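Local atomic coordinates of uncharacterized protein (PDB entry 2B4W), a protein that is of unknown function but belongs to a family placed in the beta-fructosidase superfamily, whose members are five-bladed beta-propellers, many of them acting on sugars. Residues A[134-139]-A[191-196]; A[159-164]-A[179-184]; A[12-17]-A[247-252]; A[6-11]-A[241-246]. All blocks are in the same frame, centred on the assembly; numbering follows the deposited sequence.

Contact 1: residues A[134-139]-A[191-196]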
# COMPACT_ATOMS: atom_id res chain seq x y z
N ASP A 134 4.60 -3.00 7.61
CA ASP A 134 4.01 -3.69 6.46
C ASP A 134 2.94 -4.70 6.83
O ASP A 134 2.76 -5.70 6.13
CB ASP A 134 5.16 -4.36 5.67
CG ASP A 134 6.15 -3.32 5.19
OD1 ASP A 134 5.78 -2.14 5.10
OD2 ASP A 134 7.32 -3.63 4.89
N ILE A 135 2.18 -4.45 7.88
CA ILE A 135 0.98 -5.14 8.33
C ILE A 135 -0.27 -4.52 7.71
O ILE A 135 -0.40 -3.29 7.76
CB ILE A 135 0.80 -5.12 9.87
CG1 ILE A 135 1.99 -5.66 10.66
CG2 ILE A 135 -0.51 -5.84 10.23
CD1 ILE A 135 2.31 -4.97 11.97
N ARG A 136 -1.13 -5.36 7.13
CA ARG A 136 -2.29 -4.98 6.36
C ARG A 136 -3.51 -5.86 6.64
O ARG A 136 -3.44 -7.03 6.99
CB ARG A 136 -2.06 -5.08 4.84
CG ARG A 136 -1.00 -4.19 4.25
CD ARG A 136 -1.20 -2.75 4.70
NE ARG A 136 -0.23 -1.82 4.14
CZ ARG A 136 0.88 -1.38 4.71
NH1 ARG A 136 1.27 -1.76 5.93
NH2 ARG A 136 1.67 -0.53 4.07
N VAL A 137 -4.68 -5.23 6.44
CA VAL A 137 -5.92 -5.97 6.67
C VAL A 137 -6.92 -5.73 5.56
O VAL A 137 -6.75 -4.79 4.79
CB VAL A 137 -6.60 -5.54 7.99
CG1 VAL A 137 -5.63 -5.62 9.15
CG2 VAL A 137 -7.17 -4.12 7.90
N LEU A 138 -7.93 -6.58 5.59
CA LEU A 138 -9.16 -6.43 4.84
C LEU A 138 -10.30 -7.25 5.45
O LEU A 138 -10.13 -8.17 6.22
CB LEU A 138 -9.03 -6.81 3.38
CG LEU A 138 -8.86 -8.20 2.79
CD1 LEU A 138 -9.99 -9.20 2.84
CD2 LEU A 138 -8.65 -7.99 1.26
N GLN A 139 -11.49 -6.89 4.98
CA GLN A 139 -12.70 -7.65 5.28
C GLN A 139 -12.93 -8.75 4.25
O GLN A 139 -12.94 -8.43 3.05
CB GLN A 139 -13.89 -6.69 5.29
CG GLN A 139 -15.19 -7.41 5.69
CD GLN A 139 -15.95 -6.47 6.62
OE1 GLN A 139 -15.97 -5.28 6.31
NE2 GLN A 139 -16.52 -7.00 7.69
N GLY A 191 6.28 -7.33 0.94
CA GLY A 191 5.11 -6.91 1.67
C GLY A 191 3.88 -6.70 0.80
O GLY A 191 3.93 -6.40 -0.39
N VAL A 192 2.74 -6.88 1.46
CA VAL A 192 1.43 -6.51 0.97
C VAL A 192 1.25 -5.03 1.31
O VAL A 192 1.60 -4.60 2.40
CB VAL A 192 0.30 -7.34 1.57
CG1 VAL A 192 -1.06 -6.79 1.14
CG2 VAL A 192 0.42 -8.80 1.17
N ASN A 193 0.76 -4.26 0.37
CA ASN A 193 0.54 -2.83 0.56
C ASN A 193 -0.96 -2.54 0.55
O ASN A 193 -1.44 -1.69 1.28
CB ASN A 193 1.26 -2.03 -0.51
CG ASN A 193 2.76 -1.99 -0.26
OD1 ASN A 193 3.50 -2.81 -0.79
ND2 ASN A 193 3.15 -1.02 0.56
N GLN A 194 -1.70 -3.25 -0.31
CA GLN A 194 -3.15 -3.13 -0.33
C GLN A 194 -3.73 -4.49 -0.75
O GLN A 194 -3.33 -5.03 -1.79
CB GLN A 194 -3.61 -2.00 -1.26
CG GLN A 194 -5.08 -1.62 -1.15
CD GLN A 194 -5.33 -0.86 0.14
OE1 GLN A 194 -4.44 -0.17 0.63
NE2 GLN A 194 -6.52 -0.99 0.71
N ALA A 195 -4.63 -4.99 0.10
CA ALA A 195 -5.43 -6.18 -0.14
C ALA A 195 -6.87 -5.86 -0.53
O ALA A 195 -7.54 -4.94 -0.06
CB ALA A 195 -5.42 -7.12 1.06
N TYR A 196 -7.38 -6.66 -1.46
CA TYR A 196 -8.69 -6.55 -2.07
C TYR A 196 -9.46 -7.86 -1.96
O TYR A 196 -8.84 -8.91 -2.12
CB TYR A 196 -8.57 -6.20 -3.56
CG TYR A 196 -7.87 -4.87 -3.77
CD1 TYR A 196 -6.50 -4.75 -3.76
CD2 TYR A 196 -8.64 -3.72 -3.96
CE1 TYR A 196 -5.87 -3.54 -3.95
CE2 TYR A 196 -8.02 -2.50 -4.14
CZ TYR A 196 -6.64 -2.42 -4.14
OH TYR A 196 -6.04 -1.19 -4.31
O HOH W 1 2.53 -7.81 4.35
O HOH W 2 1.19 1.07 1.48
O HOH W 3 -4.89 -4.01 2.89
O HOH W 4 -8.25 -3.64 2.41
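Asp134 to Leu138 and Val192 to Tyr196 run almost parallel, 15° apart, with 6.2 Å between Leu138 CA and Ala195 CA, and ordered waters fill the gap between the backbones. One water links Asp134 O to Val192 N; two more sit on Val137 O and reach Ala195 N and Ala195 O. Direct polar contact falls to Arg136, whose chain bends at CD (chi2 -50°). NE donates to Asn193 O at 3.1 Å, with the acceptor in the guanidinium plane but NE itself 39° above the carbonyl plane. NH1 turns back to Ile135 O at 2.9 Å, and NH2 shares a water with Asn193 ND2, so all three guanidinium nitrogens have partners. Val192 O lies over one guanidinium face, near its rim. At the other end Leu138 CD2 presses on Ala195 CB at 3.4 Å, a tight fit that also brings it within 3.3 Å of Tyr196 N. Asn193 OD1 is taken by His208, and Asp134 makes a salt bridge with Arg150. The buried contact joins edge strand 136-139 of one four-stranded sheet, paired with 145-149, to strand 188-198 of the next sheet; in that strand Asn193 and Gln194 form a classic beta bulge opposite Ile206.

Contact 2: residues A[159-164]-A[179-184]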
# COMPACT_ATOMS: atom_id res chain seq x y z
N ILE A 159 6.07 -13.08 4.59
CA ILE A 159 4.75 -12.49 4.61
C ILE A 159 3.84 -13.59 5.17
O ILE A 159 3.81 -14.68 4.60
CB ILE A 159 4.16 -12.06 3.26
CG1 ILE A 159 4.67 -10.74 2.70
CG2 ILE A 159 2.64 -12.04 3.42
CD1 ILE A 159 4.75 -10.67 1.18
N GLY A 160 3.19 -13.23 6.26
CA GLY A 160 2.27 -14.12 6.95
C GLY A 160 0.83 -13.68 6.82
O GLY A 160 0.52 -12.59 6.33
N PHE A 161 -0.09 -14.54 7.25
CA PHE A 161 -1.50 -14.31 7.09
C PHE A 161 -2.28 -15.13 8.11
O PHE A 161 -2.08 -16.34 8.25
CB PHE A 161 -1.97 -14.69 5.68
CG PHE A 161 -3.47 -14.52 5.51
CD1 PHE A 161 -4.00 -13.26 5.25
CD2 PHE A 161 -4.35 -15.57 5.59
CE1 PHE A 161 -5.36 -13.09 5.12
CE2 PHE A 161 -5.71 -15.40 5.49
CZ PHE A 161 -6.23 -14.14 5.24
N VAL A 162 -3.20 -14.44 8.79
CA VAL A 162 -4.14 -15.08 9.69
C VAL A 162 -5.52 -14.45 9.61
O VAL A 162 -5.76 -13.24 9.50
CB VAL A 162 -3.63 -15.02 11.15
CG1 VAL A 162 -3.73 -13.60 11.68
CG2 VAL A 162 -4.41 -16.01 12.00
N ILE A 163 -6.53 -15.32 9.68
CA ILE A 163 -7.89 -14.81 9.68
C ILE A 163 -8.37 -14.54 11.09
O ILE A 163 -8.37 -15.48 11.89
CB ILE A 163 -8.86 -15.81 9.04
CG1 ILE A 163 -8.57 -16.13 7.57
CG2 ILE A 163 -10.29 -15.33 9.24
CD1 ILE A 163 -9.31 -17.32 7.01
N LEU A 164 -8.80 -13.32 11.42
CA LEU A 164 -9.33 -13.09 12.77
C LEU A 164 -10.84 -12.86 12.73
O LEU A 164 -11.38 -12.63 11.65
CB LEU A 164 -8.66 -11.89 13.41
CG LEU A 164 -7.16 -11.81 13.58
CD1 LEU A 164 -6.78 -10.45 14.15
CD2 LEU A 164 -6.63 -12.91 14.48
N PRO A 179 0.81 -17.42 10.77
CA PRO A 179 1.69 -18.34 10.05
C PRO A 179 2.02 -17.72 8.70
O PRO A 179 1.22 -16.94 8.19
CB PRO A 179 0.86 -19.61 9.84
CG PRO A 179 -0.32 -19.45 10.72
CD PRO A 179 -0.56 -17.97 10.84
N PRO A 180 3.20 -18.10 8.22
CA PRO A 180 3.74 -17.60 6.97
C PRO A 180 3.02 -18.18 5.76
O PRO A 180 2.49 -19.27 5.74
CB PRO A 180 5.19 -18.11 6.98
CG PRO A 180 5.09 -19.37 7.78
CD PRO A 180 4.12 -19.05 8.88
N LEU A 181 3.05 -17.36 4.70
CA LEU A 181 2.63 -17.84 3.40
C LEU A 181 3.94 -17.95 2.59
O LEU A 181 4.88 -17.22 2.92
CB LEU A 181 1.65 -16.94 2.68
CG LEU A 181 0.33 -16.57 3.36
CD1 LEU A 181 -0.32 -15.40 2.64
CD2 LEU A 181 -0.61 -17.75 3.39
N ASP A 182 3.86 -18.84 1.63
CA ASP A 182 4.81 -19.22 0.62
C ASP A 182 4.89 -18.19 -0.49
O ASP A 182 4.28 -18.45 -1.54
CB ASP A 182 4.39 -20.57 0.02
CG ASP A 182 5.59 -21.25 -0.62
OD1 ASP A 182 6.72 -20.73 -0.41
OD2 ASP A 182 5.35 -22.26 -1.30
N ILE A 183 5.56 -17.08 -0.24
CA ILE A 183 5.61 -15.95 -1.17
C ILE A 183 7.05 -15.49 -1.40
O ILE A 183 7.48 -15.45 -2.55
CB ILE A 183 4.78 -14.75 -0.70
CG1 ILE A 183 3.33 -15.03 -0.29
CG2 ILE A 183 4.78 -13.66 -1.79
CD1 ILE A 183 2.66 -13.89 0.43
N LEU A 184 7.76 -15.15 -0.33
CA LEU A 184 9.16 -14.72 -0.42
C LEU A 184 10.11 -15.86 -0.04
O LEU A 184 10.36 -16.75 -0.85
CB LEU A 184 9.43 -13.53 0.50
CG LEU A 184 8.32 -12.49 0.61
CD1 LEU A 184 8.51 -11.62 1.85
CD2 LEU A 184 8.26 -11.65 -0.66
O HOH W 5 6.69 -15.35 2.68
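Leu181 meets the Phe161 side chain at the root of its ring: CD1 approaches the ring obliquely and comes closest to Phe161 CB, at 3.5 Å. Phe148 also meets the ring, the two ring planes inclined at about 55°. CG of Phe161 lies anti to the backbone N (chi1 177°); the end of the side chain leads away from 179-184, and CB makes the closest contact with Leu181. The proline ring of Pro179 sets its CD against Phe161 O at 3.4 Å.

Two backbone bonds clip the chains together. Leu181 N donates to Ile159 O at 2.8 Å, and Phe161 N donates to Pro179 O at 2.9 Å. Between them Gly160 and Pro180 form an antiparallel non-hydrogen-bonded pair whose CA atoms are only 3.8 Å apart; at Gly160 the backbone lies so close that CA is 3.3 Å from Pro179 O. Beyond Leu181 the segment leaves the strand, and a single water accepts from Ile159 N and Leu184 N and donates to Leu181 O. Apolar packing continues past it: Ile159 CG2 touches Ile183 CD1 at 3.5 Å, and Ile159 CD1 meets Leu184 CD1, the isoleucine crossing both partners at about a right angle.

The short, weakly bonded strand 180-181 thus forms the outer edge of an antiparallel sheet, next to strand 159-164, which pairs on its other flank with 145-149. Phe161 and Leu181 lean on Leu231, and Ile183 on Phe229, both of strand 223-231 in the neighbouring sheet, while Arg236 hydrogen-bonds Phe161 O.

Contact 3: residues A[12-17]-A[247-252]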
# COMPACT_ATOMS: atom_id res chain seq x y z
N LYS A 12 6.78 -5.02 -20.70
CA LYS A 12 5.79 -4.27 -19.90
C LYS A 12 4.71 -3.62 -20.74
O LYS A 12 4.83 -3.25 -21.91
CB LYS A 12 6.52 -3.28 -19.01
CG LYS A 12 7.34 -2.24 -19.73
CD LYS A 12 8.15 -1.39 -18.74
CE LYS A 12 9.18 -0.57 -19.51
NZ LYS A 12 9.57 0.66 -18.76
N ARG A 13 3.53 -3.50 -20.12
CA ARG A 13 2.33 -3.04 -20.84
C ARG A 13 1.62 -1.97 -20.03
O ARG A 13 0.80 -2.21 -19.15
CB ARG A 13 1.44 -4.24 -21.15
CG ARG A 13 0.40 -4.04 -22.22
CD ARG A 13 -0.63 -5.15 -22.35
NE ARG A 13 -0.11 -6.46 -22.61
CZ ARG A 13 -0.24 -7.60 -21.96
NH1 ARG A 13 -0.95 -7.70 -20.85
NH2 ARG A 13 0.35 -8.68 -22.44
N VAL A 14 1.99 -0.73 -20.33
CA VAL A 14 1.62 0.49 -19.65
C VAL A 14 0.90 1.43 -20.61
O VAL A 14 1.45 1.71 -21.66
CB VAL A 14 2.87 1.23 -19.12
CG1 VAL A 14 2.48 2.38 -18.19
CG2 VAL A 14 3.79 0.25 -18.43
N TYR A 15 -0.28 1.90 -20.21
CA TYR A 15 -1.13 2.69 -21.08
C TYR A 15 -1.05 4.17 -20.80
O TYR A 15 -1.42 5.00 -21.62
CB TYR A 15 -2.58 2.26 -20.89
CG TYR A 15 -2.82 0.82 -21.24
CD1 TYR A 15 -2.51 -0.18 -20.33
CD2 TYR A 15 -3.35 0.45 -22.47
CE1 TYR A 15 -2.72 -1.50 -20.64
CE2 TYR A 15 -3.57 -0.87 -22.78
CZ TYR A 15 -3.25 -1.86 -21.86
OH TYR A 15 -3.45 -3.19 -22.14
N GLU A 16 -0.60 4.51 -19.59
CA GLU A 16 -0.49 5.88 -19.11
C GLU A 16 0.56 5.85 -17.99
O GLU A 16 0.65 4.82 -17.31
CB GLU A 16 -1.76 6.50 -18.54
CG GLU A 16 -3.07 6.26 -19.25
CD GLU A 16 -4.29 6.90 -18.66
OE1 GLU A 16 -4.19 7.71 -17.70
OE2 GLU A 16 -5.37 6.57 -19.18
N SER A 17 1.29 6.93 -17.83
CA SER A 17 2.41 7.02 -16.89
C SER A 17 2.64 8.48 -16.51
O SER A 17 2.96 9.34 -17.33
CB SER A 17 3.64 6.36 -17.51
OG SER A 17 4.79 6.48 -16.71
N LYS A 247 10.23 0.98 -11.66
CA LYS A 247 10.73 2.35 -11.74
C LYS A 247 10.62 2.91 -13.15
O LYS A 247 10.23 4.06 -13.37
CB LYS A 247 12.20 2.42 -11.31
CG LYS A 247 12.73 3.55 -10.51
CD LYS A 247 12.04 4.88 -10.64
CE LYS A 247 12.92 5.99 -10.08
NZ LYS A 247 13.30 6.90 -11.20
N SER A 248 11.01 2.09 -14.14
CA SER A 248 11.01 2.57 -15.52
C SER A 248 9.61 2.72 -16.10
O SER A 248 9.48 3.22 -17.23
CB SER A 248 11.76 1.58 -16.42
OG SER A 248 11.12 0.32 -16.27
N CYS A 249 8.59 2.29 -15.38
CA CYS A 249 7.21 2.39 -15.81
C CYS A 249 6.61 3.78 -15.63
O CYS A 249 5.62 4.13 -16.28
CB CYS A 249 6.33 1.44 -14.98
SG CYS A 249 6.56 -0.28 -15.41
N TYR A 250 7.21 4.50 -14.70
CA TYR A 250 6.86 5.83 -14.26
C TYR A 250 7.82 6.85 -14.85
O TYR A 250 8.94 6.48 -15.17
CB TYR A 250 6.89 5.92 -12.72
CG TYR A 250 6.01 4.88 -12.06
CD1 TYR A 250 6.43 3.57 -11.86
CD2 TYR A 250 4.73 5.22 -11.64
CE1 TYR A 250 5.62 2.61 -11.26
CE2 TYR A 250 3.92 4.27 -11.05
CZ TYR A 250 4.35 2.98 -10.86
OH TYR A 250 3.51 2.07 -10.25
N PRO A 251 7.41 8.09 -14.99
CA PRO A 251 8.35 9.08 -15.52
C PRO A 251 9.64 9.14 -14.70
O PRO A 251 9.75 8.78 -13.53
CB PRO A 251 7.59 10.40 -15.42
CG PRO A 251 6.15 10.01 -15.41
CD PRO A 251 6.10 8.68 -14.71
N PRO A 252 10.68 9.59 -15.39
CA PRO A 252 11.98 9.78 -14.74
C PRO A 252 11.91 10.79 -13.60
O PRO A 252 11.24 11.83 -13.67
CB PRO A 252 12.85 10.35 -15.87
CG PRO A 252 11.88 10.87 -16.88
CD PRO A 252 10.71 9.93 -16.82
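Ser248 OG gathers several polar groups: Lys12 NZ comes to 3.0 Å in a weak hydrogen bond, and Glu9 OE1 and Thr246 OG1 are further hydrogen-bond partners. Ammonium and carboxylate meeting at one hydroxyl would be expected to balance some of each other's charge. The lysine stays extended beyond CG, which carries NZ across to the serine while CD passes Cys249 SG at 3.9 Å. Val14 CG2 lies 4.1 Å from the same SG. Farther along, Ser17 OG, anti to its backbone N (chi1 176°), donates to Cys249 O in the carbonyl plane and on a lone pair. The Ser17 OG to Cys249 O distance of 2.5 Å is unusually short and its exact value doubtful. Pro251 packs beside the serine, its CD 3.2 Å from Ser17 OG.

Residues 247-249 form a short 3-10 turn in the connection from strand 238-245 to strand 264-271, laid against the lead-in to strand 16-23. That strand pairs antiparallel with 287-293 from near the chain's other end, an arrangement consistent with the ring closure of a beta-propeller, in which an N-terminal strand completes the last blade.

Contact 4: residues A[6-11]-A[241-246]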
# COMPACT_ATOMS: atom_id res chain seq x y z
N ALA A 6 13.71 -8.78 -15.69
CA ALA A 6 14.20 -8.43 -17.03
C ALA A 6 13.16 -8.76 -18.09
O ALA A 6 12.93 -8.08 -19.09
CB ALA A 6 15.52 -9.13 -17.30
N ALA A 7 12.47 -9.88 -17.84
CA ALA A 7 11.36 -10.19 -18.76
C ALA A 7 10.32 -9.09 -18.68
O ALA A 7 9.88 -8.58 -19.72
CB ALA A 7 10.78 -11.55 -18.45
N PHE A 8 9.93 -8.71 -17.46
CA PHE A 8 8.91 -7.67 -17.31
C PHE A 8 9.31 -6.40 -18.06
O PHE A 8 8.55 -5.91 -18.89
CB PHE A 8 8.64 -7.29 -15.85
CG PHE A 8 7.62 -6.16 -15.68
CD1 PHE A 8 6.26 -6.42 -15.74
CD2 PHE A 8 8.00 -4.85 -15.47
CE1 PHE A 8 5.33 -5.41 -15.58
CE2 PHE A 8 7.08 -3.82 -15.30
CZ PHE A 8 5.74 -4.11 -15.35
N GLU A 9 10.50 -5.89 -17.74
CA GLU A 9 10.99 -4.70 -18.42
C GLU A 9 10.88 -4.79 -19.95
O GLU A 9 10.66 -3.78 -20.60
CB GLU A 9 12.46 -4.45 -18.08
CG GLU A 9 12.72 -4.25 -16.61
CD GLU A 9 12.23 -2.93 -16.07
OE1 GLU A 9 11.96 -1.96 -16.82
OE2 GLU A 9 12.11 -2.86 -14.83
N ALA A 10 11.06 -5.99 -20.46
CA ALA A 10 11.02 -6.26 -21.89
C ALA A 10 9.58 -6.31 -22.40
O ALA A 10 9.26 -5.87 -23.50
CB ALA A 10 11.73 -7.58 -22.17
N ASN A 11 8.72 -6.87 -21.55
CA ASN A 11 7.34 -7.09 -21.92
C ASN A 11 6.35 -6.13 -21.29
O ASN A 11 5.14 -6.37 -21.33
CB ASN A 11 6.99 -8.54 -21.53
CG ASN A 11 7.70 -9.53 -22.44
OD1 ASN A 11 7.58 -9.42 -23.66
ND2 ASN A 11 8.44 -10.46 -21.85
N ALA A 241 0.91 -14.86 -9.24
CA ALA A 241 1.99 -13.94 -8.87
C ALA A 241 2.62 -13.28 -10.09
O ALA A 241 2.79 -13.89 -11.15
CB ALA A 241 3.05 -14.67 -8.07
N LYS A 242 2.99 -12.01 -9.96
CA LYS A 242 3.52 -11.32 -11.14
C LYS A 242 4.05 -9.94 -10.80
O LYS A 242 3.62 -9.33 -9.82
CB LYS A 242 2.41 -11.23 -12.18
CG LYS A 242 1.05 -10.81 -11.63
CD LYS A 242 0.02 -10.81 -12.76
CE LYS A 242 -1.10 -11.79 -12.43
NZ LYS A 242 -1.67 -12.44 -13.64
N ILE A 243 4.97 -9.47 -11.63
CA ILE A 243 5.44 -8.10 -11.54
C ILE A 243 4.42 -7.26 -12.32
O ILE A 243 4.05 -7.68 -13.42
CB ILE A 243 6.83 -7.83 -12.10
CG1 ILE A 243 7.98 -8.62 -11.45
CG2 ILE A 243 7.13 -6.34 -12.05
CD1 ILE A 243 9.25 -8.61 -12.27
N ILE A 244 4.02 -6.15 -11.73
CA ILE A 244 3.05 -5.26 -12.40
C ILE A 244 3.57 -3.86 -12.66
O ILE A 244 3.01 -3.09 -13.44
CB ILE A 244 1.73 -5.20 -11.60
CG1 ILE A 244 1.86 -4.66 -10.18
CG2 ILE A 244 1.07 -6.58 -11.62
CD1 ILE A 244 0.55 -4.73 -9.41
N GLY A 245 4.68 -3.50 -12.03
CA GLY A 245 5.36 -2.25 -12.15
C GLY A 245 6.79 -2.26 -11.65
O GLY A 245 7.21 -3.00 -10.77
N THR A 246 7.55 -1.36 -12.23
CA THR A 246 8.90 -0.99 -11.84
C THR A 246 9.07 0.51 -12.07
O THR A 246 8.19 1.18 -12.61
CB THR A 246 9.98 -1.72 -12.66
OG1 THR A 246 9.73 -1.38 -14.03
CG2 THR A 246 9.88 -3.23 -12.60
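Ile243 and Phe8 make the apolar centre of the contact through a CH-pi interaction: Ile243 CG2 sits over the middle of the ring face, 3.7 Å from its centroid and 12° off the ring normal. Ile243 CD1 packs against Phe8 CB at 3.9 Å. The far end of the ring lies close to the strand's backbone, with Phe8 CE1 3.4 Å from Ile243 O and CZ 3.5 Å from Ile244 C. Thr246 CG2 adds a methyl contact to Phe8 CD2 at 3.8 Å, approaching obliquely.

The polar part is a single hydrogen bond made tip to tip. Thr246 OG1 donates to Glu9 OE2 at 2.9 Å, reaching it from above the carboxylate plane, 36° out of it. The glutamate chain is bent at chi2, and OE2 also forms a salt bridge with Lys5, while OE1 is held by Ser248; both carboxylate oxygens therefore have partners.

The axes of helix segment 6-11 and strand segment 241-245 approach to 9.2 Å and cross at -50°. They belong to helix 3-11 and strand 238-245. This strand is the outermost of its sheet within the chain and pairs with 223-231, where Ile244 and Gly245 form a classic beta bulge opposite Asn226.

Overall arrangement
Contacts 3 and 4 adjoin, their centres about 11 Å apart: helix 3-11 leads into strand 16-23, while strand 238-245 runs on into the turn that contact 3 engages. Contacts 1 and 2, also about 11 Å apart and touching, fall between those ends in sequence and share the sheet of strands 136-139, 145-149, 159-164 and 180-181. Contact 1, near the chain's centre, packs this sheet against the one ending in strand 238-245, which contact 4 covers from outside. Contact 2 pairs an edge strand within one sheet. Contacts 3 and 4 tie the N-terminal region to residues 241-252, and the whole is consistent with a propeller.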